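Local coordinates for biotin binding protein A (Gallus gallus, PDB 2C1S) that binds biotin and its sulfoxide as a four-chain member of the avidin family, at residues A[8-13]-A[18-23]. Numbering follows the deposited sequence.
Sequences QGLWRN and NMTISA. With BSO (biotin-D-sulfoxide), chain C.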
loop_
_atom_site.group_PDB
_atom_site.type_symbol
_atom_site.label_atom_id
_atom_site.label_comp_id
_atom_site.label_asym_id
_atom_site.label_seq_id
_atom_site.Cartn_x
_atom_site.Cartn_y
_atom_site.Cartn_z
ATOM N N GLN A 8 7.453 -23.365 8.941
ATOM C CA GLN A 8 8.219 -24.346 8.220
ATOM C C GLN A 8 7.262 -25.242 7.484
ATOM O O GLN A 8 6.296 -25.738 8.074
ATOM C CB GLN A 8 9.062 -25.196 9.177
ATOM C CG GLN A 8 9.778 -26.346 8.471
ATOM C CD GLN A 8 10.671 -27.124 9.421
ATOM O OE1 GLN A 8 10.735 -26.831 10.620
ATOM N NE2 GLN A 8 11.367 -28.107 8.892
ATOM N N GLY A 9 7.538 -25.476 6.219
ATOM C CA GLY A 9 6.711 -26.377 5.444
ATOM C C GLY A 9 6.284 -25.775 4.144
ATOM O O GLY A 9 6.862 -24.797 3.703
ATOM N N LEU A 10 5.248 -26.363 3.547
ATOM C CA LEU A 10 4.825 -26.039 2.191
ATOM C C LEU A 10 3.446 -25.344 2.204
ATOM O O LEU A 10 2.528 -25.773 2.922
ATOM C CB LEU A 10 4.727 -27.332 1.396
ATOM C CG LEU A 10 5.998 -28.175 1.332
ATOM C CD1 LEU A 10 5.717 -29.598 1.775
ATOM C CD2 LEU A 10 6.562 -28.129 -0.067
ATOM N N TRP A 11 3.347 -24.274 1.416
ATOM C CA TRP A 11 2.181 -23.392 1.360
ATOM C C TRP A 11 1.795 -23.038 -0.089
ATOM O O TRP A 11 2.626 -22.980 -0.985
ATOM C CB TRP A 11 2.466 -22.098 2.133
ATOM C CG TRP A 11 2.886 -22.302 3.541
ATOM C CD1 TRP A 11 4.162 -22.504 3.991
ATOM C CD2 TRP A 11 2.040 -22.331 4.698
ATOM N NE1 TRP A 11 4.164 -22.649 5.339
ATOM C CE2 TRP A 11 2.868 -22.575 5.804
ATOM C CE3 TRP A 11 0.648 -22.209 4.900
ATOM C CZ2 TRP A 11 2.371 -22.654 7.114
ATOM C CZ3 TRP A 11 0.152 -22.299 6.205
ATOM C CH2 TRP A 11 1.016 -22.507 7.292
ATOM N N ARG A 12 0.515 -22.788 -0.319
ATOM C CA ARG A 12 0.016 -22.348 -1.619
ATOM C C ARG A 12 -0.995 -21.215 -1.370
ATOM O O ARG A 12 -1.739 -21.248 -0.384
ATOM C CB ARG A 12 -0.664 -23.497 -2.344
ATOM C CG ARG A 12 -1.046 -23.210 -3.776
ATOM C CD ARG A 12 -1.847 -24.379 -4.371
ATOM N NE ARG A 12 -3.105 -24.571 -3.644
ATOM C CZ ARG A 12 -4.235 -23.893 -3.886
ATOM N NH1 ARG A 12 -4.287 -22.957 -4.846
ATOM N NH2 ARG A 12 -5.331 -24.152 -3.160
ATOM N N ASN A 13 -0.993 -20.217 -2.242
ATOM C CA ASN A 13 -1.915 -19.097 -2.115
ATOM C C ASN A 13 -2.979 -19.162 -3.191
ATOM O O ASN A 13 -2.976 -20.083 -4.039
ATOM C CB ASN A 13 -1.174 -17.735 -2.084
ATOM C CG ASN A 13 -0.541 -17.328 -3.405
ATOM O OD1 ASN A 13 -0.921 -17.785 -4.482
ATOM N ND2 ASN A 13 0.454 -16.406 -3.319
ATOM N N ASN A 18 3.191 -21.436 -5.037
ATOM C CA ASN A 18 3.671 -22.299 -3.971
ATOM C C ASN A 18 4.911 -21.728 -3.323
ATOM O O ASN A 18 5.708 -21.071 -3.987
ATOM C CB ASN A 18 3.948 -23.714 -4.513
ATOM C CG ASN A 18 2.688 -24.417 -4.908
ATOM O OD1 ASN A 18 1.977 -24.947 -4.066
ATOM N ND2 ASN A 18 2.392 -24.424 -6.188
ATOM N N MET A 19 5.056 -21.954 -2.025
ATOM C CA MET A 19 6.317 -21.623 -1.345
ATOM C C MET A 19 6.681 -22.597 -0.235
ATOM O O MET A 19 5.828 -23.065 0.518
ATOM C CB MET A 19 6.324 -20.185 -0.818
ATOM C CG MET A 19 5.517 -19.954 0.402
ATOM S SD MET A 19 5.898 -18.394 1.196
ATOM C CE MET A 19 4.628 -18.406 2.456
ATOM N N THR A 20 7.975 -22.864 -0.129
ATOM C CA THR A 20 8.508 -23.722 0.915
ATOM C C THR A 20 9.321 -22.875 1.858
ATOM O O THR A 20 10.150 -22.089 1.413
ATOM C CB THR A 20 9.429 -24.804 0.313
ATOM O OG1 THR A 20 8.726 -25.468 -0.746
ATOM C CG2 THR A 20 9.827 -25.807 1.396
ATOM N N ILE A 21 9.054 -23.017 3.145
ATOM C CA ILE A 21 9.796 -22.310 4.177
ATOM C C ILE A 21 10.599 -23.317 4.980
ATOM O O ILE A 21 10.058 -24.327 5.422
ATOM C CB ILE A 21 8.857 -21.471 5.059
ATOM C CG1 ILE A 21 8.275 -20.326 4.208
ATOM C CG2 ILE A 21 9.587 -20.918 6.296
ATOM C CD1 ILE A 21 7.328 -19.440 4.943
ATOM N N SER A 22 11.902 -23.045 5.137
ATOM C CA SER A 22 12.805 -23.908 5.912
ATOM C C SER A 22 12.561 -23.767 7.407
ATOM O O SER A 22 11.792 -22.902 7.847
ATOM C CB SER A 22 14.266 -23.559 5.593
ATOM O OG SER A 22 14.600 -22.281 6.145
ATOM N N ALA A 23 13.231 -24.598 8.215
ATOM C CA ALA A 23 13.134 -24.444 9.651
ATOM C C ALA A 23 13.672 -23.084 10.027
ATOM O O ALA A 23 14.600 -22.577 9.390
ATOM C CB ALA A 23 13.920 -25.547 10.396
HETATM C C11 BSO C . 7.588 -9.994 -11.338
HETATM O O11 BSO C . 6.700 -10.327 -12.156
HETATM O O12 BSO C . 8.139 -8.878 -11.326
HETATM C C10 BSO C . 8.076 -11.009 -10.282
HETATM C C9 BSO C . 7.034 -12.043 -9.794
HETATM C C8 BSO C . 6.045 -11.350 -8.865
HETATM C C7 BSO C . 4.875 -12.302 -8.544
HETATM C C2 BSO C . 3.865 -11.574 -7.629
HETATM S S1 BSO C . 4.461 -11.243 -5.963
HETATM C C6 BSO C . 2.805 -10.826 -5.347
HETATM C C5 BSO C . 1.858 -11.815 -6.056
HETATM N N1 BSO C . 1.732 -13.025 -5.230
HETATM C C3 BSO C . 2.242 -14.083 -5.873
HETATM O O3 BSO C . 2.212 -15.213 -5.377
HETATM N N2 BSO C . 2.718 -13.800 -7.093
HETATM C C4 BSO C . 2.524 -12.344 -7.372
HETATM O O10 BSO C . 5.239 -9.961 -6.083
#
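Asn-18 meets Arg-12 on the outer face of the sheet: its amide oxygen OD1 lies 3.5 Å from Arg-12 CB and equally near CG, touching the aliphatic root of an arginine whose chain bends at chi3 and carries the guanidinium off from Asn-18. At Met-19 the backbones are joined twice, Met-19 N to Trp-11 O at 2.8 Å, with the donor tilted 24° from the carbonyl plane, and Trp-11 N to Met-19 O. Met-19 turns inward, its CG held between backbone N and carbonyl carbon (chi1 75°), and that CG packs on Trp-11 CB at 4.1 Å. The indole presents its edge to Met-19 O, while its NE1 is hydrogen-bonded to Leu-7 O. These antiparallel strands form the first hairpin of the eight-stranded avidin barrel. Both inward side chains reach Leu-95 in its interior, and two residues beyond Trp-11, Asn-13 donates from ND2 to O3 of biotin-D-sulfoxide (3.0 Å), its OD1 held by the backbone N of Leu-15 and Ser-17. Thr-20 returns to the outer face, its OG1 beside Leu-10 CD2 at 3.5 Å. Ile-21 pairs with Gly-9, whose phi and psi would press a CB against the carbonyl O of Gln-8; the bond from Ile-21 N to Gly-9 O is nearly straight (173°), and Gly-9 N meets Ile-21 O on a lone pair. At Ala-23 the extended Gln-8 side chain brings OE1 to within 3.4 Å of CB.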